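Local structure of oligopeptide-binding protein oppA (Lactococcus lactis, 3DRF) at residues N34-Q40 and Y272-M278; G291-Q297 and N544-K550; M305-L309 and R333-G337. The protein captures oligopeptides outside the cell as the binding component of the OppABCDF ABC transporter, which is essential for uptake of peptides longer than three residues. All coordinates share one frame; numbering follows the deposited sequence.

Contact 1: residues N34-Q40 and Y272-M278; sequences NLKVAYQ and YDIINGM
Lys-36 O takes two backbone N-H groups, from Asp-273 at 2.8 Å and, more weakly, from Ile-274, where strand 274-276 joins strand 34-40 as its parallel edge neighbour in a mixed five-stranded sheet of this solute-binding-protein (PBP-type) fold. Asp-273 also answers in the other direction: its OD2 receives Lys-36 N on the anti lone pair at 2.9 Å. With CG beside its own backbone N (chi1 -62°), the carboxylate brings OD2 to that N-H before the regular ladder begins, while OD1 forms a salt bridge with Arg-551. Beyond this start the ladder is regular, Ala-38 bonding Ile-274 O and Asn-276 N, and Gln-40 N meeting Asn-276 O. Val-37 and Ile-274 share one sheet face, CG1 of the valine 4.1 Å from CB of the isoleucine; beta-branched residues suit such extended backbone. Gly-277 turns the chain with positive phi (79°), and any side chain there would run into the Tyr-39 ring, over one face of which its CA lies. The small Ala-38 lets an aromatic ring close over it: its CB stands 3.5 Å from the Tyr-272 ring centroid, 1° off the normal, a CH-pi contact, and the ring's OH bonds Glu-256.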
# COMPACT_ATOMS: atom_id res chain seq x y z
N ASN A 34 8.69 -9.38 -28.09
CA ASN A 34 9.27 -8.33 -27.25
C ASN A 34 8.17 -7.37 -26.83
O ASN A 34 7.73 -6.57 -27.58
CB ASN A 34 10.39 -7.61 -28.03
CG ASN A 34 11.53 -8.60 -28.39
OD1 ASN A 34 12.25 -9.07 -27.56
ND2 ASN A 34 11.64 -8.92 -29.64
N LEU A 35 7.75 -7.52 -25.59
CA LEU A 35 6.59 -6.80 -25.07
C LEU A 35 7.01 -5.45 -24.51
O LEU A 35 8.05 -5.33 -23.95
CB LEU A 35 5.94 -7.66 -23.96
CG LEU A 35 4.60 -7.16 -23.35
CD1 LEU A 35 3.48 -7.47 -24.34
CD2 LEU A 35 4.35 -7.92 -22.07
N LYS A 36 6.16 -4.47 -24.68
CA LYS A 36 6.41 -3.13 -24.17
C LYS A 36 5.30 -2.76 -23.19
O LYS A 36 4.16 -2.67 -23.57
CB LYS A 36 6.41 -2.11 -25.32
CG LYS A 36 7.66 -2.32 -26.27
CD LYS A 36 7.72 -1.19 -27.20
CE LYS A 36 6.53 -1.38 -28.05
NZ LYS A 36 6.48 -0.34 -29.19
N VAL A 37 5.66 -2.53 -21.94
CA VAL A 37 4.72 -2.21 -20.87
C VAL A 37 5.12 -0.89 -20.22
O VAL A 37 6.25 -0.57 -20.12
CB VAL A 37 4.73 -3.34 -19.77
CG1 VAL A 37 3.57 -3.16 -18.78
CG2 VAL A 37 4.63 -4.72 -20.40
N ALA A 38 4.13 -0.14 -19.78
CA ALA A 38 4.34 1.04 -18.94
C ALA A 38 3.45 1.04 -17.69
O ALA A 38 2.41 0.45 -17.64
CB ALA A 38 4.15 2.37 -19.76
N TYR A 39 3.92 1.80 -16.71
CA TYR A 39 3.13 2.21 -15.55
C TYR A 39 2.98 3.73 -15.57
O TYR A 39 3.93 4.43 -15.74
CB TYR A 39 3.81 1.71 -14.23
CG TYR A 39 2.89 1.79 -13.04
CD1 TYR A 39 2.17 0.68 -12.61
CD2 TYR A 39 2.69 3.00 -12.37
CE1 TYR A 39 1.30 0.80 -11.52
CE2 TYR A 39 1.87 3.09 -11.33
CZ TYR A 39 1.17 1.99 -10.93
OH TYR A 39 0.33 2.12 -9.85
N GLN A 40 1.75 4.18 -15.39
CA GLN A 40 1.48 5.60 -15.38
C GLN A 40 1.93 6.24 -14.05
O GLN A 40 1.48 5.92 -13.00
CB GLN A 40 -0.02 5.86 -15.61
CG GLN A 40 -0.31 7.37 -15.80
CD GLN A 40 -1.78 7.61 -16.04
OE1 GLN A 40 -2.55 7.71 -15.13
NE2 GLN A 40 -2.15 7.67 -17.31
N TYR A 272 3.26 1.53 -26.31
CA TYR A 272 3.14 0.46 -25.30
C TYR A 272 2.07 -0.53 -25.68
O TYR A 272 1.04 -0.14 -26.16
CB TYR A 272 2.87 1.06 -23.91
CG TYR A 272 3.97 2.02 -23.49
CD1 TYR A 272 5.27 1.56 -23.26
CD2 TYR A 272 3.74 3.37 -23.33
CE1 TYR A 272 6.25 2.40 -22.89
CE2 TYR A 272 4.76 4.21 -22.97
CZ TYR A 272 6.00 3.72 -22.74
OH TYR A 272 7.03 4.54 -22.39
N ASP A 273 2.31 -1.79 -25.43
CA ASP A 273 1.31 -2.84 -25.56
C ASP A 273 0.31 -2.82 -24.42
O ASP A 273 -0.83 -3.15 -24.59
CB ASP A 273 1.96 -4.23 -25.63
CG ASP A 273 2.86 -4.40 -26.82
OD1 ASP A 273 2.33 -4.25 -27.93
OD2 ASP A 273 4.03 -4.69 -26.67
N ILE A 274 0.78 -2.47 -23.23
CA ILE A 274 -0.03 -2.49 -21.99
C ILE A 274 0.38 -1.26 -21.20
O ILE A 274 1.53 -0.99 -21.12
CB ILE A 274 0.31 -3.74 -21.18
CG1 ILE A 274 -0.00 -5.05 -21.96
CG2 ILE A 274 -0.38 -3.71 -19.81
CD1 ILE A 274 0.43 -6.29 -21.27
N ILE A 275 -0.58 -0.54 -20.60
CA ILE A 275 -0.31 0.46 -19.56
C ILE A 275 -1.13 0.18 -18.31
O ILE A 275 -2.31 0.07 -18.37
CB ILE A 275 -0.57 1.93 -20.04
CG1 ILE A 275 0.17 2.24 -21.38
CG2 ILE A 275 -0.17 2.88 -18.92
CD1 ILE A 275 -0.07 3.62 -21.90
N ASN A 276 -0.43 0.03 -17.20
CA ASN A 276 -1.03 -0.19 -15.87
C ASN A 276 -1.08 1.10 -15.08
O ASN A 276 -0.29 1.98 -15.28
CB ASN A 276 -0.24 -1.29 -15.13
CG ASN A 276 -0.46 -2.66 -15.76
OD1 ASN A 276 -1.58 -3.07 -15.93
ND2 ASN A 276 0.62 -3.31 -16.14
N GLY A 277 -2.03 1.17 -14.17
CA GLY A 277 -2.17 2.32 -13.28
C GLY A 277 -2.82 3.57 -13.83
O GLY A 277 -2.72 4.59 -13.26
N MET A 278 -3.51 3.44 -14.97
CA MET A 278 -4.12 4.64 -15.56
C MET A 278 -5.27 5.20 -14.75
O MET A 278 -6.05 4.45 -14.24
CB MET A 278 -4.58 4.35 -17.00
CG MET A 278 -3.40 4.13 -17.94
SD MET A 278 -3.95 3.92 -19.68
CE MET A 278 -4.51 5.60 -20.09
O HOH W 1 -0.83 5.51 -11.55

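Contact 2: residues G291-Q297 and N544-K550; sequences GYKVLGQ and NYTPVNK
Gln-297 and Asn-544 face each other as a hydrogen-bonded pair of an antiparallel ladder, their amide planes turned 45° apart. Asn-544 ND2 gives a nearly straight bond (172°) of 3.1 Å to Gln-297 OE1, reaching a lone pair in the carbonyl plane. Gln-297 CG sits between its backbone N and carbonyl carbon (chi1 68°), which turns the chain, extended beyond CG, toward Asn-544, and NE2 goes on to Leu-557 O. Shortening this residue to an alanine is likely to leave Asn-544 ND2 without its acceptor and Leu-557 O without this donor. On the same face, Leu-295 and Val-548 meet obliquely, CD1 to CG2 at 3.7 Å. On the other face Val-294 lies alongside Tyr-545, both pointing the same way, with CG1 4.0 Å from the tyrosine CB; helix 283-287 packs here. Pro-547, lacking an N-H, suits its non-hydrogen-bonded pairing with Val-294, where none is needed across the strands. At the far end the Tyr-292 ring leans against the Val-548 to Asn-549 backbone, its CD1 3.4 Å from Asn-549 N, and its OH bonds Leu-267 O. One water joins that hydroxyl to Asn-549 ND2. Lys-550 N closes the ladder on Gly-291 O. Backbone bonds thus set the strand register, the amide pair adds a directional side-chain bond at one end, and apolar side chains pack beside the backbone bonds in the middle.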
# COMPACT_ATOMS: atom_id res chain seq x y z
N GLY A 291 -7.98 -0.95 -31.49
CA GLY A 291 -6.85 -1.85 -31.38
C GLY A 291 -6.49 -2.35 -29.99
O GLY A 291 -5.53 -3.03 -29.86
N TYR A 292 -7.33 -2.01 -29.02
CA TYR A 292 -7.12 -2.43 -27.61
C TYR A 292 -8.35 -3.14 -27.02
O TYR A 292 -9.44 -2.81 -27.37
CB TYR A 292 -6.77 -1.20 -26.75
CG TYR A 292 -5.37 -0.62 -27.03
CD1 TYR A 292 -4.25 -1.06 -26.34
CD2 TYR A 292 -5.19 0.35 -28.00
CE1 TYR A 292 -3.01 -0.56 -26.62
CE2 TYR A 292 -4.00 0.82 -28.27
CZ TYR A 292 -2.91 0.39 -27.61
OH TYR A 292 -1.71 0.98 -27.90
N LYS A 293 -8.09 -4.13 -26.16
CA LYS A 293 -9.03 -4.78 -25.24
C LYS A 293 -8.84 -4.08 -23.87
O LYS A 293 -7.76 -3.78 -23.53
CB LYS A 293 -8.67 -6.27 -25.15
CG LYS A 293 -9.56 -7.09 -24.25
CD LYS A 293 -9.27 -8.57 -24.34
CE LYS A 293 -10.08 -9.34 -23.37
NZ LYS A 293 -9.79 -10.80 -23.45
N VAL A 294 -9.89 -3.80 -23.15
CA VAL A 294 -9.76 -3.15 -21.84
C VAL A 294 -10.18 -4.11 -20.74
O VAL A 294 -11.33 -4.49 -20.68
CB VAL A 294 -10.57 -1.87 -21.80
CG1 VAL A 294 -10.38 -1.18 -20.49
CG2 VAL A 294 -10.15 -0.94 -22.96
N LEU A 295 -9.22 -4.52 -19.92
CA LEU A 295 -9.48 -5.45 -18.83
C LEU A 295 -9.87 -4.68 -17.58
O LEU A 295 -9.56 -3.55 -17.50
CB LEU A 295 -8.22 -6.28 -18.57
CG LEU A 295 -7.60 -7.01 -19.78
CD1 LEU A 295 -6.36 -7.75 -19.33
CD2 LEU A 295 -8.64 -7.96 -20.30
N GLY A 296 -10.51 -5.33 -16.63
CA GLY A 296 -10.98 -4.69 -15.39
C GLY A 296 -10.88 -5.62 -14.20
O GLY A 296 -10.81 -6.80 -14.32
N GLN A 297 -10.87 -5.01 -13.02
CA GLN A 297 -10.98 -5.75 -11.78
C GLN A 297 -11.44 -4.81 -10.66
O GLN A 297 -11.29 -3.62 -10.73
CB GLN A 297 -9.61 -6.40 -11.40
CG GLN A 297 -8.53 -5.32 -11.01
CD GLN A 297 -7.10 -5.82 -10.69
OE1 GLN A 297 -6.31 -5.03 -10.39
NE2 GLN A 297 -6.82 -7.08 -10.85
N ASN A 544 -10.15 -0.92 -11.15
CA ASN A 544 -9.00 -0.74 -12.03
C ASN A 544 -9.36 -1.13 -13.47
O ASN A 544 -10.22 -1.95 -13.69
CB ASN A 544 -7.83 -1.65 -11.57
CG ASN A 544 -7.15 -1.14 -10.29
OD1 ASN A 544 -7.19 -0.01 -10.00
ND2 ASN A 544 -6.59 -2.04 -9.56
N TYR A 545 -8.62 -0.57 -14.43
CA TYR A 545 -8.67 -1.00 -15.83
C TYR A 545 -7.27 -0.97 -16.40
O TYR A 545 -6.47 -0.21 -15.99
CB TYR A 545 -9.63 -0.12 -16.66
CG TYR A 545 -9.10 1.29 -16.92
CD1 TYR A 545 -8.48 1.61 -18.12
CD2 TYR A 545 -9.27 2.30 -15.98
CE1 TYR A 545 -8.05 2.85 -18.39
CE2 TYR A 545 -8.79 3.58 -16.22
CZ TYR A 545 -8.19 3.84 -17.44
OH TYR A 545 -7.79 5.10 -17.71
N THR A 546 -7.04 -1.81 -17.40
CA THR A 546 -5.77 -1.87 -18.12
C THR A 546 -6.07 -2.10 -19.59
O THR A 546 -6.63 -3.08 -19.94
CB THR A 546 -4.93 -3.06 -17.61
OG1 THR A 546 -4.51 -2.75 -16.27
CG2 THR A 546 -3.65 -3.31 -18.49
N PRO A 547 -5.67 -1.20 -20.46
CA PRO A 547 -5.74 -1.50 -21.90
C PRO A 547 -4.59 -2.43 -22.36
O PRO A 547 -3.49 -2.34 -21.92
CB PRO A 547 -5.60 -0.11 -22.55
CG PRO A 547 -4.73 0.66 -21.61
CD PRO A 547 -5.09 0.14 -20.22
N VAL A 548 -4.95 -3.34 -23.25
CA VAL A 548 -4.05 -4.36 -23.77
C VAL A 548 -4.16 -4.40 -25.30
O VAL A 548 -5.23 -4.61 -25.81
CB VAL A 548 -4.39 -5.76 -23.19
CG1 VAL A 548 -3.42 -6.78 -23.74
CG2 VAL A 548 -4.36 -5.71 -21.63
N ASN A 549 -3.06 -4.19 -26.01
CA ASN A 549 -3.05 -4.24 -27.49
C ASN A 549 -3.55 -5.61 -27.91
O ASN A 549 -3.24 -6.60 -27.34
CB ASN A 549 -1.62 -3.99 -28.00
CG ASN A 549 -1.52 -3.95 -29.51
OD1 ASN A 549 -1.72 -4.93 -30.17
ND2 ASN A 549 -1.14 -2.82 -30.00
N LYS A 550 -4.36 -5.63 -28.96
CA LYS A 550 -4.91 -6.90 -29.46
C LYS A 550 -3.89 -7.95 -29.94
O LYS A 550 -4.22 -9.06 -30.02
CB LYS A 550 -6.05 -6.67 -30.50
CG LYS A 550 -7.23 -6.00 -29.87
CD LYS A 550 -8.40 -5.89 -30.82
CE LYS A 550 -9.43 -4.95 -30.33
NZ LYS A 550 -10.51 -4.65 -31.38
O HOH W 2 -10.58 -2.19 -32.33
O HOH W 3 0.14 -0.89 -28.70

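Contact 3: residues M305-L309 and R333-G337; sequences MYYNL and RQAIG
Tyr-307 supplies the polar link between strand and helix: its OH gives a weak hydrogen bond of 2.9 Å to Arg-333 O. The same carbonyl accepts Gly-337 N in a weak helical bond, so the phenol joins a helix carbonyl that is already in use. A tyrosine suits this place because its length spans the gap between strand and helix backbones, and its ring still offers carbon surface on the way. Its chi1 of -62° sets CG anti to the carbonyl carbon and sends the ring toward the helix, between Arg-333 and Ile-336, about one turn apart. Apolar contacts surround this bond. Ile-336 CG2 lies at the ring's edge, 4.0 Å from CE1, and the arginine's methylenes run past the other side, CB coming within 3.6 Å of CE2. Leu-309 CD1 adds a looser touch at Arg-333 CD. Met-305, bent at its last torsion (chi3 64°), crosses Ile-336 at about a right angle and brings CE 4.1 Å from CG2; its methyl also approaches Gly-337 CA. The polar end of Arg-333 is held outside the pair: NH2 bonds Lys-533 O and NH1 bonds Leu-327 O. Helix 330-339 thus packs on a sheet face, the axis of segment 333-337 lying 10.7 Å from that of strand 305-307 and running roughly antiparallel to it, as in the alpha/beta lobes of bacterial solute-binding proteins.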
# COMPACT_ATOMS: atom_id res chain seq x y z
N MET A 305 -8.63 10.61 3.46
CA MET A 305 -8.09 11.86 3.92
C MET A 305 -7.55 11.70 5.36
O MET A 305 -8.21 11.23 6.25
CB MET A 305 -9.24 12.90 3.89
CG MET A 305 -8.80 14.33 4.32
SD MET A 305 -10.03 15.62 3.87
CE MET A 305 -11.45 15.10 4.89
N TYR A 306 -6.32 12.13 5.57
CA TYR A 306 -5.62 12.07 6.85
C TYR A 306 -5.57 13.42 7.54
O TYR A 306 -5.37 14.42 6.88
CB TYR A 306 -4.14 11.68 6.62
CG TYR A 306 -3.91 10.20 6.32
CD1 TYR A 306 -3.62 9.27 7.35
CD2 TYR A 306 -3.99 9.71 5.04
CE1 TYR A 306 -3.38 7.93 7.10
CE2 TYR A 306 -3.75 8.36 4.78
CZ TYR A 306 -3.45 7.50 5.81
OH TYR A 306 -3.25 6.16 5.49
N TYR A 307 -5.65 13.38 8.86
CA TYR A 307 -5.39 14.56 9.72
C TYR A 307 -4.08 14.32 10.50
O TYR A 307 -3.88 13.27 11.05
CB TYR A 307 -6.55 14.75 10.67
CG TYR A 307 -7.89 15.04 10.00
CD1 TYR A 307 -8.03 16.04 9.01
CD2 TYR A 307 -9.02 14.30 10.35
CE1 TYR A 307 -9.25 16.31 8.43
CE2 TYR A 307 -10.27 14.56 9.78
CZ TYR A 307 -10.35 15.57 8.82
OH TYR A 307 -11.56 15.87 8.27
N ASN A 308 -3.28 15.37 10.63
CA ASN A 308 -2.00 15.26 11.32
C ASN A 308 -2.23 15.56 12.80
O ASN A 308 -2.49 16.68 13.18
CB ASN A 308 -1.00 16.25 10.68
CG ASN A 308 0.42 16.03 11.17
OD1 ASN A 308 0.73 15.07 11.79
ND2 ASN A 308 1.28 16.96 10.83
N LEU A 309 -2.09 14.53 13.62
CA LEU A 309 -2.46 14.59 15.04
C LEU A 309 -1.34 14.25 16.01
O LEU A 309 -1.55 14.20 17.16
CB LEU A 309 -3.63 13.62 15.30
CG LEU A 309 -4.88 13.93 14.46
CD1 LEU A 309 -5.91 12.78 14.71
CD2 LEU A 309 -5.55 15.28 14.76
N ARG A 333 -12.87 17.63 12.94
CA ARG A 333 -12.53 16.47 12.05
C ARG A 333 -13.75 15.97 11.29
O ARG A 333 -13.71 15.77 10.14
CB ARG A 333 -11.92 15.28 12.87
CG ARG A 333 -10.55 15.70 13.52
CD ARG A 333 -9.74 14.49 14.08
NE ARG A 333 -10.53 13.64 15.00
CZ ARG A 333 -10.56 13.79 16.32
NH1 ARG A 333 -9.92 14.78 16.91
NH2 ARG A 333 -11.27 12.97 17.09
N GLN A 334 -14.86 15.82 12.01
CA GLN A 334 -16.10 15.34 11.40
C GLN A 334 -16.66 16.37 10.40
O GLN A 334 -17.03 16.02 9.31
CB GLN A 334 -17.15 15.07 12.50
CG GLN A 334 -16.81 13.81 13.41
CD GLN A 334 -17.82 13.62 14.50
OE1 GLN A 334 -18.64 14.46 14.70
NE2 GLN A 334 -17.78 12.49 15.15
N ALA A 335 -16.63 17.65 10.80
CA ALA A 335 -17.20 18.73 9.96
C ALA A 335 -16.46 18.81 8.60
O ALA A 335 -17.05 18.93 7.58
CB ALA A 335 -17.17 20.12 10.72
N ILE A 336 -15.14 18.72 8.68
CA ILE A 336 -14.30 18.83 7.47
C ILE A 336 -14.60 17.64 6.51
O ILE A 336 -14.63 17.77 5.35
CB ILE A 336 -12.83 18.99 7.88
CG1 ILE A 336 -12.64 20.40 8.48
CG2 ILE A 336 -11.85 18.77 6.66
CD1 ILE A 336 -11.24 20.63 9.14
N GLY A 337 -14.88 16.47 7.10
CA GLY A 337 -15.35 15.30 6.33
C GLY A 337 -16.74 15.50 5.68
O GLY A 337 -16.90 15.27 4.55

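How the contacts relate
Contacts 1 and 2 are neighbours, their centres about 10 Å apart; the centre of contact 3 is about 36 Å from each. Contact 1 closes first along the chain; the segments of contact 3 then fall between the two of contact 2. The first pair touches directly: Asp-273 O probably receives a hydrogen bond from Asn-549 N at 2.8 Å, and Asn-276 OD1 pairs with Thr-546 OG1, which ties the five-stranded sheet of contact 1 to strand 536-549. Strand 536-549 thus meets contact 1 and pairs, in a larger mixed sheet, with strand 292-307, which runs on from contact 2 to the helix-packed region of contact 3 in this venus fly-trap receptor, captured here closed around a peptide.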